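Local coordinates for protein UTR4 (Saccharomyces cerevisiae, PDB 2G80) that probably catalyses enolisation and then dephosphorylation of 2,3-diketo-5-methylthiopentyl-1-phosphate in the methionine salvage pathway, using one magnesium ion, at residues Y34-D37 and T41-P44; E50-Y55 and H115-G120; A90-L95 and P103-L108; L208-N213 and Q245-F250. All coordinates share one frame; numbering follows the deposited sequence. Where two conformers were deposited one is given.

Contacts 1 and 4 lie together at the magnesium site, their centres about 8 Å apart, on the neighbouring parallel strands 33-36 and 207-211. Asp37 OD2 of contact 1 and Asp212 OD1 of contact 4, 2.8 Å from each other, bind the same ion, and the three waters on the metal belong to both. Contacts 2 and 3 are helical and share helix 103-118, with centres about 16 Å apart. Helix 46-65 of contact 2 follows strand 33-36 in the chain, although the centres of contacts 1 and 2 are about 20 Å apart. Contact 3 is the most remote from the metal contacts, its centre about 26 Å from that of contact 1 and 32 Å from that of contact 4.

Contact 1 (Y34-D37 and T41-P44); sequences YLLD and TVCP. With MG (magnesium ion), chain E.
The Asp37 carboxylate is the flat group here, and Thr41 approaches it at OD2. The Thr41 hydroxyl, OG1, donates to Asp37 OD2 over 2.9 Å, reaching it on the anti side and 24° out of the carboxylate plane. Asp37 OD2 also binds magnesium at 2.2 Å, so one oxygen serves a metal and a hydroxyl. Asp37 OD1 lies 2.8 Å from water 1, which has other acceptors within reach, and forms a salt bridge with Lys187 NZ. With CG anti to the backbone N (chi1 175°), the Asp37 side chain turns the carboxylate toward the ion. Glu39 O, Asp212 OD1 and waters 1, 2 and 3 complete six ligands. The run from Asp37 to Thr41 fits the first conserved motif of the HAD superfamily, DxExT in this protein, whose leading aspartate is in relatives the residue that takes up the phosphoryl group. Thr41 closes the motif, and its methyl lies against the Asp37 carbonyl, Thr41 CG2 being 3.4 Å from Asp37 O, while OG1 also receives a weak hydrogen bond from Asp212 N. A valine here would probably leave Asp37 OD2 without its hydroxyl donor and Asp212 N without its weak acceptor, with the carboxylate less firmly oriented. Beside the polar site, Val42 packs against Leu36 and the backbone of Asp37. Val42 CG1 sits 3.7 Å from Asp37 O and touches Leu36 CD1 at 3.9 Å, the two side chains meeting at about a right angle. Phe133 and Ile134 of helix 128-136 also pack on Leu36, and Ala130 of the same helix on Val42.

Contact 2 (E50-Y55 and H115-G120); sequences ETLFPY and HGYESG
His115 begins the second segment with a loose touch, its ring carbon CD2 lying 4.3 Å from Tyr55 OH. His115 O accepts two bonds, from Ser119 N and Ser119 OG, which come in from opposite faces of the carbonyl plane. Gly116 is the heart of the contact. The phenol of Tyr55 comes down on it, with OH 3.1 Å from Gly116 CA and CZ also close by. Tyr55 can reach that far because CG is anti to the backbone N (chi1 180°), which sends the ring out from helix 46-65. A beta carbon on Gly116 would fall only 2.8 Å from Tyr55 CE2, a clash, so the bare backbone is what admits the ring. Two helices of the alpha-helical cap are joined in this way, the cap being the insertion that in this HAD family follows motif I. Trp113 NE1 adds a hydrogen bond to Leu52 O between the same helices. An alanine in place of Tyr55 would probably open a gap over Gly116 and deprive Val112 and Ile122 of the ring they pack against. Next comes Tyr117, whose OH meets Leu52 CD2 at 3.9 Å, the side chains crossing at about a right angle; Phe47 touches both, and Leu153 and Leu154 of helix 148-156 cover Tyr117. Ser119 OG, besides its 2.6 Å bond to His115 O, is hydrogen-bonded to Gln121 NE2. Gly120 then leaves helical geometry with phi 81°, and its N bonds Tyr117 O at 3.0 Å within a Schellman motif.

Contact 3 (A90-L95 and P103-L108); sequences AHILEL and PILKQL
Ile92 and Leu95 on helix 85-97 meet Leu105 and Leu108 on helix 103-118 through apolar side chains alone. Ile92 uses both of its branches. The gamma methyl, Ile92 CG2, rests 4.1 Å from Leu105 CD1, the two side chains slanting past each other. The longer branch ends in Ile92 CD1, which comes to 3.9 Å from Leu108 CD2, this time with the side chains at about a right angle. Leu105 thus sits between two residues of the facing helix, because its second methyl, Leu105 CD2, packs 3.9 Å from Leu95 CB. Both leucines of helix 103-118 hold CG anti to the backbone N (chi1 -180° for Leu105), which extends their methyls toward the partner helix. Within its own helix, Leu95 CG lies over one face of the His91 ring, toward the rim.

Polar bonds belong to the helices themselves. Glu94 N to Ala90 O and Leu108 N to Ile104 O are ordinary helical hydrogen bonds, and Asp102 OD1 accepts from Ile104 N where helix 103-118 begins.

The short segments run nearly perpendicular, at 96°, with axes 11.0 Å apart, so the side chains meet over a compact patch. Phe56 and Val60 of helix 46-65 and Leu77 of helix 72-78 join the patch, making it part of the hydrophobic core of the all-helical cap, a C1-type insertion of HAD phosphatases, away from the metal site.

Contact 4 (L208-N213 and Q245-F250); sequences LFLSDN and QVYKNF. With MG (magnesium ion), chain E.
Leu210 lies on the strand that leads into motif IV of the HAD fold, the acidic loop supplying a magnesium ligand, and it packs against Tyr247 and Phe250 near the C-terminus. The parallel order of the Rossmann-like sheet puts strand 226-230 between strands 207-211 and 246-247, so these side chains meet across one side of the sheet rather than through backbone bonds. Leu210 holds CG anti to its carbonyl carbon (chi1 -59°) and directs one methyl at each of two rings. Leu210 CD1 sits over one face of Phe250 in a CH-pi contact, 4.2 Å from the ring centroid and 13° off the normal. The other methyl, Leu210 CD2, touches Tyr247 CD2 at 4.0 Å, the side chains crossing at about a right angle. Phe250 also takes a cation-pi contact from Arg232 and meets the Phe133 ring, tying the chain's tail to helix 128-136. One residue past the strand, Asp212 binds magnesium through OD1 at 2.1 Å, while its OD2 accepts from water 3 at 2.7 Å, so OD2 probably helps orient that metal-bound water. The loop around Asp212 is itself braced: Asn213 N-caps the following helix through OD1, and Asn213 N donates to Ser211 OG over 3.1 Å, nearly straight at 163°, closing an ST turn.

Contact 1 (Y34-D37 and T41-P44)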
loop_
_atom_site.group_PDB
_atom_site.type_symbol
_atom_site.label_atom_id
_atom_site.label_comp_id
_atom_site.label_asym_id
_atom_site.label_seq_id
_atom_site.Cartn_x
_atom_site.Cartn_y
_atom_site.Cartn_z
ATOM N N TYR A 34 13.884 2.315 -9.339
ATOM C CA TYR A 34 13.386 2.804 -8.085
ATOM C C TYR A 34 12.334 1.852 -7.520
ATOM O O TYR A 34 11.432 1.400 -8.244
ATOM C CB TYR A 34 12.781 4.192 -8.267
ATOM C CG TYR A 34 13.819 5.217 -8.689
ATOM C CD1 TYR A 34 14.076 5.458 -10.047
ATOM C CD2 TYR A 34 14.597 5.897 -7.725
ATOM C CE1 TYR A 34 15.080 6.380 -10.456
ATOM C CE2 TYR A 34 15.574 6.839 -8.110
ATOM C CZ TYR A 34 15.805 7.084 -9.469
ATOM O OH TYR A 34 16.746 8.013 -9.827
ATOM N N LEU A 35 12.483 1.563 -6.231
ATOM C CA LEU A 35 11.607 0.707 -5.473
ATOM C C LEU A 35 11.003 1.604 -4.398
ATOM O O LEU A 35 11.722 2.265 -3.634
ATOM C CB LEU A 35 12.400 -0.438 -4.845
ATOM C CG LEU A 35 11.607 -1.486 -4.069
ATOM C CD1 LEU A 35 10.671 -2.262 -5.032
ATOM C CD2 LEU A 35 12.567 -2.440 -3.361
ATOM N N LEU A 36 9.688 1.622 -4.322
ATOM C CA LEU A 36 9.008 2.531 -3.390
ATOM C C LEU A 36 8.115 1.820 -2.415
ATOM O O LEU A 36 7.313 0.978 -2.801
ATOM C CB LEU A 36 8.154 3.535 -4.159
ATOM C CG LEU A 36 8.827 4.383 -5.241
ATOM C CD1 LEU A 36 7.755 5.270 -5.914
ATOM C CD2 LEU A 36 9.906 5.232 -4.675
ATOM N N ASP A 37 8.284 2.159 -1.142
ATOM C CA ASP A 37 7.330 1.829 -0.100
ATOM C C ASP A 37 6.089 2.735 -0.354
ATOM O O ASP A 37 6.222 3.781 -1.033
ATOM C CB ASP A 37 7.931 2.149 1.262
ATOM C CG ASP A 37 6.944 1.954 2.401
ATOM O OD1 ASP A 37 6.197 0.937 2.387
ATOM O OD2 ASP A 37 6.914 2.834 3.282
ATOM N N THR A 41 5.601 7.084 2.678
ATOM C CA THR A 41 6.585 7.314 1.624
ATOM C C THR A 41 5.942 8.055 0.432
ATOM O O THR A 41 6.381 9.126 0.102
ATOM C CB THR A 41 7.228 5.974 1.237
ATOM O OG1 THR A 41 7.832 5.418 2.406
ATOM C CG2 THR A 41 8.297 6.163 0.175
ATOM N N VAL A 42 4.958 7.458 -0.226
ATOM C CA VAL A 42 4.214 8.114 -1.321
ATOM C C VAL A 42 2.783 8.551 -0.896
ATOM O O VAL A 42 2.192 9.412 -1.557
ATOM C CB VAL A 42 4.202 7.261 -2.667
ATOM C CG1 VAL A 42 5.621 6.843 -3.072
ATOM C CG2 VAL A 42 3.315 6.091 -2.604
ATOM N N CYS A 43 2.267 7.965 0.198
ATOM C CA CYS A 43 0.922 8.257 0.721
ATOM C C CYS A 43 1.024 8.583 2.227
ATOM O O CYS A 43 1.865 7.973 2.932
ATOM C CB CYS A 43 0.022 7.028 0.499
ATOM S SG CYS A 43 -1.750 7.214 0.879
ATOM N N PRO A 44 0.207 9.557 2.717
ATOM C CA PRO A 44 0.168 9.819 4.150
ATOM C C PRO A 44 -0.179 8.562 4.934
ATOM O O PRO A 44 -1.081 7.807 4.569
ATOM C CB PRO A 44 -0.988 10.810 4.309
ATOM C CG PRO A 44 -1.101 11.460 3.025
ATOM C CD PRO A 44 -0.610 10.542 1.998
HETATM MG MG MG E . 6.027 2.888 5.252
HETATM O O HOH W 1 4.801 1.410 4.732
HETATM O O HOH W 2 7.397 1.377 5.635
HETATM O O HOH W 3 5.349 3.061 7.089
#

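Contact 2 (E50-Y55 and H115-G120)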
loop_
_atom_site.group_PDB
_atom_site.type_symbol
_atom_site.label_atom_id
_atom_site.label_comp_id
_atom_site.label_asym_id
_atom_site.label_seq_id
_atom_site.Cartn_x
_atom_site.Cartn_y
_atom_site.Cartn_z
ATOM N N GLU A 50 -7.551 6.897 9.173
ATOM C CA GLU A 50 -8.561 7.965 9.120
ATOM C C GLU A 50 -9.649 7.742 8.105
ATOM O O GLU A 50 -10.765 8.199 8.350
ATOM C CB GLU A 50 -7.977 9.355 8.848
ATOM C CG GLU A 50 -7.179 9.876 9.984
ATOM C CD GLU A 50 -6.657 11.286 9.790
ATOM O OE1 GLU A 50 -7.375 12.149 9.228
ATOM O OE2 GLU A 50 -5.536 11.537 10.281
ATOM N N THR A 51 -9.314 7.067 6.999
ATOM C CA THR A 51 -10.191 6.862 5.862
ATOM C C THR A 51 -10.544 5.388 5.490
ATOM O O THR A 51 -11.720 5.037 5.510
ATOM C CB THR A 51 -9.596 7.621 4.620
ATOM O OG1 THR A 51 -9.403 9.002 4.969
ATOM C CG2 THR A 51 -10.527 7.558 3.406
ATOM N N LEU A 52 -9.569 4.537 5.184
ATOM C CA LEU A 52 -9.886 3.164 4.686
ATOM C C LEU A 52 -10.590 2.250 5.680
ATOM O O LEU A 52 -11.642 1.696 5.383
ATOM C CB LEU A 52 -8.651 2.447 4.143
ATOM C CG LEU A 52 -8.057 2.912 2.822
ATOM C CD1 LEU A 52 -6.855 2.060 2.487
ATOM C CD2 LEU A 52 -9.064 2.860 1.711
ATOM N N PHE A 53 -10.021 2.118 6.862
ATOM C CA PHE A 53 -10.606 1.265 7.907
ATOM C C PHE A 53 -12.019 1.704 8.311
ATOM O O PHE A 53 -12.940 0.848 8.282
ATOM C CB PHE A 53 -9.612 1.095 9.078
ATOM C CG PHE A 53 -8.497 0.088 8.835
ATOM C CD1 PHE A 53 -8.198 -0.453 7.565
ATOM C CD2 PHE A 53 -7.684 -0.277 9.910
ATOM C CE1 PHE A 53 -7.152 -1.390 7.397
ATOM C CE2 PHE A 53 -6.632 -1.192 9.751
ATOM C CZ PHE A 53 -6.365 -1.746 8.476
ATOM N N PRO A 54 -12.223 3.009 8.652
ATOM C CA PRO A 54 -13.589 3.530 8.951
ATOM C C PRO A 54 -14.585 3.380 7.814
ATOM O O PRO A 54 -15.735 3.049 8.051
ATOM C CB PRO A 54 -13.341 5.011 9.264
ATOM C CG PRO A 54 -11.953 5.040 9.729
ATOM C CD PRO A 54 -11.217 4.063 8.891
ATOM N N TYR A 55 -14.138 3.620 6.583
ATOM C CA TYR A 55 -14.971 3.414 5.402
ATOM C C TYR A 55 -15.482 1.949 5.374
ATOM O O TYR A 55 -16.690 1.690 5.187
ATOM C CB TYR A 55 -14.221 3.803 4.078
ATOM C CG TYR A 55 -15.079 3.579 2.885
ATOM C CD1 TYR A 55 -15.972 4.564 2.447
ATOM C CD2 TYR A 55 -15.120 2.312 2.254
ATOM C CE1 TYR A 55 -16.855 4.314 1.334
ATOM C CE2 TYR A 55 -15.990 2.059 1.175
ATOM C CZ TYR A 55 -16.849 3.060 0.714
ATOM O OH TYR A 55 -17.719 2.808 -0.352
ATOM N N HIS A 115 -15.446 -0.801 -4.690
ATOM C CA HIS A 115 -16.688 -0.074 -4.910
ATOM C C HIS A 115 -16.554 1.350 -4.382
ATOM O O HIS A 115 -17.072 2.255 -5.002
ATOM C CB HIS A 115 -17.912 -0.796 -4.278
ATOM C CG HIS A 115 -19.197 -0.025 -4.395
ATOM N ND1 HIS A 115 -19.913 0.047 -5.573
ATOM C CD2 HIS A 115 -19.878 0.731 -3.493
ATOM C CE1 HIS A 115 -20.979 0.806 -5.388
ATOM N NE2 HIS A 115 -20.986 1.232 -4.138
ATOM N N GLY A 116 -15.920 1.524 -3.225
ATOM C CA GLY A 116 -15.628 2.862 -2.668
ATOM C C GLY A 116 -14.825 3.735 -3.638
ATOM O O GLY A 116 -15.188 4.872 -3.908
ATOM N N TYR A 117 -13.745 3.182 -4.173
ATOM C CA TYR A 117 -12.941 3.878 -5.179
ATOM C C TYR A 117 -13.720 4.159 -6.483
ATOM O O TYR A 117 -13.762 5.313 -6.950
ATOM C CB TYR A 117 -11.708 3.083 -5.508
ATOM C CG TYR A 117 -10.595 3.102 -4.465
ATOM C CD1 TYR A 117 -9.924 4.277 -4.173
ATOM C CD2 TYR A 117 -10.140 1.919 -3.861
ATOM C CE1 TYR A 117 -8.862 4.303 -3.249
ATOM C CE2 TYR A 117 -9.074 1.917 -2.953
ATOM C CZ TYR A 117 -8.433 3.136 -2.647
ATOM O OH TYR A 117 -7.382 3.226 -1.745
ATOM N N GLU A 118 -14.367 3.121 -7.028
ATOM C CA GLU A 118 -15.139 3.224 -8.301
ATOM C C GLU A 118 -16.326 4.157 -8.266
ATOM O O GLU A 118 -16.654 4.780 -9.279
ATOM C CB GLU A 118 -15.621 1.857 -8.753
ATOM C CG GLU A 118 -14.522 0.976 -9.266
ATOM C CD GLU A 118 -14.921 -0.510 -9.394
ATOM O OE1 GLU A 118 -16.134 -0.822 -9.341
ATOM O OE2 GLU A 118 -14.003 -1.350 -9.559
ATOM N N SER A 119 -16.992 4.212 -7.116
ATOM C CA SER A 119 -18.086 5.145 -6.878
ATOM C C SER A 119 -17.645 6.589 -6.526
ATOM O O SER A 119 -18.507 7.465 -6.379
ATOM C CB SER A 119 -19.003 4.612 -5.767
ATOM O OG SER A 119 -18.318 4.454 -4.547
ATOM N N GLY A 120 -16.338 6.833 -6.369
ATOM C CA GLY A 120 -15.817 8.151 -6.027
ATOM C C GLY A 120 -15.911 8.486 -4.563
ATOM O O GLY A 120 -15.658 9.640 -4.181
#

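Contact 3 (A90-L95 and P103-L108)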
loop_
_atom_site.group_PDB
_atom_site.type_symbol
_atom_site.label_atom_id
_atom_site.label_comp_id
_atom_site.label_asym_id
_atom_site.label_seq_id
_atom_site.Cartn_x
_atom_site.Cartn_y
_atom_site.Cartn_z
ATOM N N ALA A 90 -19.674 -8.922 14.475
ATOM C CA ALA A 90 -18.757 -8.661 15.600
ATOM C C ALA A 90 -17.308 -9.156 15.358
ATOM O O ALA A 90 -16.345 -8.449 15.684
ATOM C CB ALA A 90 -19.324 -9.266 16.904
ATOM N N HIS A 91 -17.172 -10.347 14.777
ATOM C CA HIS A 91 -15.846 -10.940 14.454
ATOM C C HIS A 91 -15.056 -10.093 13.436
ATOM O O HIS A 91 -13.874 -9.855 13.636
ATOM C CB HIS A 91 -16.017 -12.371 13.924
ATOM C CG HIS A 91 -14.738 -13.061 13.545
ATOM N ND1 HIS A 91 -13.891 -13.626 14.473
ATOM C CD2 HIS A 91 -14.193 -13.328 12.330
ATOM C CE1 HIS A 91 -12.866 -14.187 13.848
ATOM N NE2 HIS A 91 -13.032 -14.030 12.545
ATOM N N ILE A 92 -15.714 -9.646 12.362
ATOM C CA ILE A 92 -15.063 -8.817 11.312
ATOM C C ILE A 92 -14.564 -7.514 11.911
ATOM O O ILE A 92 -13.429 -7.131 11.677
ATOM C CB ILE A 92 -16.023 -8.546 10.119
ATOM C CG1 ILE A 92 -16.274 -9.856 9.342
ATOM C CG2 ILE A 92 -15.472 -7.454 9.151
ATOM C CD1 ILE A 92 -17.491 -9.800 8.374
ATOM N N LEU A 93 -15.409 -6.867 12.711
ATOM C CA LEU A 93 -15.044 -5.598 13.380
ATOM C C LEU A 93 -13.929 -5.791 14.403
ATOM O O LEU A 93 -13.125 -4.898 14.569
ATOM C CB LEU A 93 -16.247 -4.969 14.044
ATOM C CG LEU A 93 -17.346 -4.587 13.064
ATOM C CD1 LEU A 93 -18.639 -4.274 13.820
ATOM C CD2 LEU A 93 -16.916 -3.450 12.181
ATOM N N GLU A 94 -13.884 -6.965 15.057
ATOM C CA GLU A 94 -12.815 -7.323 15.986
ATOM C C GLU A 94 -11.495 -7.473 15.254
ATOM O O GLU A 94 -10.477 -6.991 15.748
ATOM C CB GLU A 94 -13.137 -8.626 16.723
ATOM C CG GLU A 94 -12.068 -9.128 17.686
ATOM C CD GLU A 94 -12.440 -10.434 18.398
ATOM O OE1 GLU A 94 -13.528 -11.020 18.148
ATOM O OE2 GLU A 94 -11.606 -10.883 19.217
ATOM N N LEU A 95 -11.499 -8.163 14.110
ATOM C CA LEU A 95 -10.269 -8.348 13.314
ATOM C C LEU A 95 -9.635 -7.000 12.886
ATOM O O LEU A 95 -8.410 -6.865 12.904
ATOM C CB LEU A 95 -10.505 -9.211 12.071
ATOM C CG LEU A 95 -10.953 -10.690 12.222
ATOM C CD1 LEU A 95 -11.332 -11.217 10.850
ATOM C CD2 LEU A 95 -9.915 -11.575 12.832
ATOM N N PRO A 103 -6.518 -13.304 5.432
ATOM C CA PRO A 103 -6.742 -13.094 3.988
ATOM C C PRO A 103 -8.219 -12.983 3.550
ATOM O O PRO A 103 -8.499 -12.396 2.509
ATOM C CB PRO A 103 -6.102 -14.348 3.339
ATOM C CG PRO A 103 -6.153 -15.359 4.365
ATOM C CD PRO A 103 -5.896 -14.621 5.669
ATOM N N ILE A 104 -9.139 -13.554 4.315
ATOM C CA ILE A 104 -10.560 -13.469 3.995
ATOM C C ILE A 104 -11.024 -12.037 4.288
ATOM O O ILE A 104 -11.862 -11.517 3.551
ATOM C CB ILE A 104 -11.426 -14.552 4.733
ATOM C CG1 ILE A 104 -10.848 -15.963 4.497
ATOM C CG2 ILE A 104 -12.905 -14.441 4.288
ATOM C CD1 ILE A 104 -10.668 -16.361 2.993
ATOM N N LEU A 105 -10.482 -11.423 5.353
ATOM C CA LEU A 105 -10.725 -10.009 5.670
ATOM C C LEU A 105 -10.229 -9.104 4.532
ATOM O O LEU A 105 -10.965 -8.232 4.089
ATOM C CB LEU A 105 -10.031 -9.583 6.976
ATOM C CG LEU A 105 -10.225 -8.109 7.412
ATOM C CD1 LEU A 105 -11.688 -7.840 7.650
ATOM C CD2 LEU A 105 -9.406 -7.762 8.663
ATOM N N LYS A 106 -8.991 -9.329 4.078
ATOM C CA LYS A 106 -8.384 -8.558 2.987
ATOM C C LYS A 106 -9.166 -8.615 1.692
ATOM O O LYS A 106 -9.253 -7.601 0.983
ATOM C CB LYS A 106 -6.919 -8.946 2.737
ATOM C CG LYS A 106 -5.967 -8.850 3.966
ATOM C CD LYS A 106 -6.264 -7.631 4.831
ATOM C CE LYS A 106 -5.294 -7.373 5.969
ATOM N NZ LYS A 106 -5.751 -6.086 6.638
ATOM N N GLN A 107 -9.734 -9.778 1.387
ATOM C CA GLN A 107 -10.611 -9.907 0.233
ATOM C C GLN A 107 -11.890 -9.117 0.442
ATOM O O GLN A 107 -12.344 -8.437 -0.467
ATOM C CB GLN A 107 -10.976 -11.352 -0.031
ATOM C CG GLN A 107 -9.814 -12.175 -0.533
ATOM C CD GLN A 107 -10.167 -13.618 -0.586
ATOM O OE1 GLN A 107 -11.241 -13.980 -1.073
ATOM N NE2 GLN A 107 -9.286 -14.462 -0.063
ATOM N N LEU A 108 -12.485 -9.234 1.626
ATOM C CA LEU A 108 -13.710 -8.481 1.903
ATOM C C LEU A 108 -13.451 -6.969 1.803
ATOM O O LEU A 108 -14.276 -6.254 1.219
ATOM C CB LEU A 108 -14.296 -8.848 3.252
ATOM C CG LEU A 108 -15.668 -8.273 3.577
ATOM C CD1 LEU A 108 -16.716 -8.755 2.562
ATOM C CD2 LEU A 108 -16.021 -8.644 5.006
#

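Contact 4 (L208-N213 and Q245-F250)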
loop_
_atom_site.group_PDB
_atom_site.type_symbol
_atom_site.label_atom_id
_atom_site.label_comp_id
_atom_site.label_asym_id
_atom_site.label_seq_id
_atom_site.Cartn_x
_atom_site.Cartn_y
_atom_site.Cartn_z
ATOM N N LEU A 208 17.490 2.260 -6.235
ATOM C CA LEU A 208 17.293 3.081 -5.015
ATOM C C LEU A 208 15.946 2.674 -4.366
ATOM O O LEU A 208 14.891 2.726 -5.021
ATOM C CB LEU A 208 17.272 4.584 -5.294
ATOM C CG LEU A 208 17.079 5.531 -4.091
ATOM C CD1 LEU A 208 18.198 5.383 -3.090
ATOM C CD2 LEU A 208 16.965 7.005 -4.541
ATOM N N PHE A 209 15.992 2.290 -3.089
ATOM C CA PHE A 209 14.801 1.933 -2.303
ATOM C C PHE A 209 14.475 3.072 -1.309
ATOM O O PHE A 209 15.330 3.469 -0.505
ATOM C CB PHE A 209 15.028 0.598 -1.591
ATOM C CG PHE A 209 13.917 0.183 -0.650
ATOM C CD1 PHE A 209 12.573 0.235 -1.033
ATOM C CD2 PHE A 209 14.224 -0.351 0.605
ATOM C CE1 PHE A 209 11.564 -0.189 -0.174
ATOM C CE2 PHE A 209 13.224 -0.771 1.478
ATOM C CZ PHE A 209 11.901 -0.709 1.096
ATOM N N LEU A 210 13.248 3.588 -1.405
ATOM C CA LEU A 210 12.748 4.670 -0.570
ATOM C C LEU A 210 11.651 4.141 0.363
ATOM O O LEU A 210 10.655 3.543 -0.080
ATOM C CB LEU A 210 12.221 5.814 -1.420
ATOM C CG LEU A 210 13.244 6.449 -2.379
ATOM C CD1 LEU A 210 12.530 7.191 -3.522
ATOM C CD2 LEU A 210 14.253 7.323 -1.653
ATOM N N SER A 211 11.852 4.374 1.652
ATOM C CA SER A 211 10.934 3.939 2.678
ATOM C C SER A 211 11.103 4.811 3.914
ATOM O O SER A 211 12.145 5.420 4.073
ATOM C CB SER A 211 11.181 2.454 2.997
ATOM O OG SER A 211 10.463 1.999 4.149
ATOM N N ASP A 212 10.038 4.924 4.713
ATOM C CA ASP A 212 10.073 5.615 6.001
ATOM C C ASP A 212 10.552 4.712 7.147
ATOM O O ASP A 212 10.822 5.222 8.222
ATOM C CB ASP A 212 8.710 6.229 6.377
ATOM C CG ASP A 212 7.593 5.216 6.430
ATOM O OD1 ASP A 212 7.615 4.295 5.581
ATOM O OD2 ASP A 212 6.696 5.349 7.293
ATOM N N ASN A 213 10.644 3.397 6.915
ATOM C CA ASN A 213 11.045 2.423 7.932
ATOM C C ASN A 213 12.541 2.053 7.776
ATOM O O ASN A 213 12.904 1.384 6.807
ATOM C CB ASN A 213 10.144 1.178 7.806
ATOM C CG ASN A 213 10.311 0.182 8.966
ATOM O OD1 ASN A 213 11.193 0.319 9.812
ATOM N ND2 ASN A 213 9.449 -0.830 8.990
ATOM N N GLN A 245 20.364 8.907 4.391
ATOM C CA GLN A 245 20.067 10.184 3.773
ATOM C C GLN A 245 18.542 10.345 3.850
ATOM O O GLN A 245 17.802 9.398 3.557
ATOM C CB GLN A 245 20.565 10.291 2.332
ATOM C CG GLN A 245 20.198 11.675 1.733
ATOM C CD GLN A 245 21.150 12.214 0.681
ATOM O OE1 GLN A 245 22.009 11.499 0.143
ATOM N NE2 GLN A 245 21.000 13.511 0.387
ATOM N N VAL A 246 18.094 11.522 4.285
ATOM C CA VAL A 246 16.662 11.827 4.466
ATOM C C VAL A 246 16.120 12.603 3.274
ATOM O O VAL A 246 16.744 13.571 2.850
ATOM C CB VAL A 246 16.412 12.647 5.758
ATOM C CG1 VAL A 246 14.912 12.986 5.934
ATOM C CG2 VAL A 246 16.945 11.877 6.998
ATOM N N TYR A 247 14.977 12.157 2.739
ATOM C CA TYR A 247 14.257 12.846 1.668
ATOM C C TYR A 247 12.889 13.310 2.193
ATOM O O TYR A 247 12.101 12.498 2.660
ATOM C CB TYR A 247 14.075 11.941 0.460
ATOM C CG TYR A 247 15.377 11.581 -0.179
ATOM C CD1 TYR A 247 15.961 12.430 -1.118
ATOM C CD2 TYR A 247 16.047 10.404 0.168
ATOM C CE1 TYR A 247 17.196 12.114 -1.711
ATOM C CE2 TYR A 247 17.279 10.071 -0.415
ATOM C CZ TYR A 247 17.849 10.929 -1.356
ATOM O OH TYR A 247 19.051 10.628 -1.940
ATOM N N LYS A 248 12.660 14.624 2.177
ATOM C CA LYS A 248 11.385 15.221 2.581
ATOM C C LYS A 248 10.399 15.190 1.408
ATOM O O LYS A 248 9.187 15.283 1.599
ATOM C CB LYS A 248 11.566 16.659 3.046
ATOM C CG LYS A 248 12.519 16.853 4.236
ATOM C CD LYS A 248 11.977 16.332 5.559
ATOM N N ASN A 249 10.932 15.107 0.195
ATOM C CA ASN A 249 10.149 14.992 -1.032
ATOM C C ASN A 249 11.035 14.429 -2.137
ATOM O O ASN A 249 12.259 14.353 -1.958
ATOM C CB ASN A 249 9.587 16.334 -1.432
ATOM C CG ASN A 249 10.654 17.382 -1.576
ATOM O OD1 ASN A 249 11.496 17.312 -2.474
ATOM N ND2 ASN A 249 10.613 18.383 -0.698
ATOM N N PHE A 250 10.431 14.075 -3.275
ATOM C CA PHE A 250 11.184 13.472 -4.382
ATOM C C PHE A 250 11.560 14.388 -5.555
ATOM O O PHE A 250 12.069 13.891 -6.554
ATOM C CB PHE A 250 10.491 12.176 -4.869
ATOM C CG PHE A 250 10.114 11.198 -3.758
ATOM C CD1 PHE A 250 10.811 11.138 -2.513
ATOM C CD2 PHE A 250 9.123 10.267 -3.997
ATOM C CE1 PHE A 250 10.450 10.217 -1.524
ATOM C CE2 PHE A 250 8.784 9.324 -3.049
ATOM C CZ PHE A 250 9.436 9.294 -1.801
HETATM MG MG MG E . 6.027 2.888 5.252
HETATM O O HOH W 3 5.349 3.061 7.089
HETATM O O HOH W 1 4.801 1.410 4.732
HETATM O O HOH W 2 7.397 1.377 5.635
#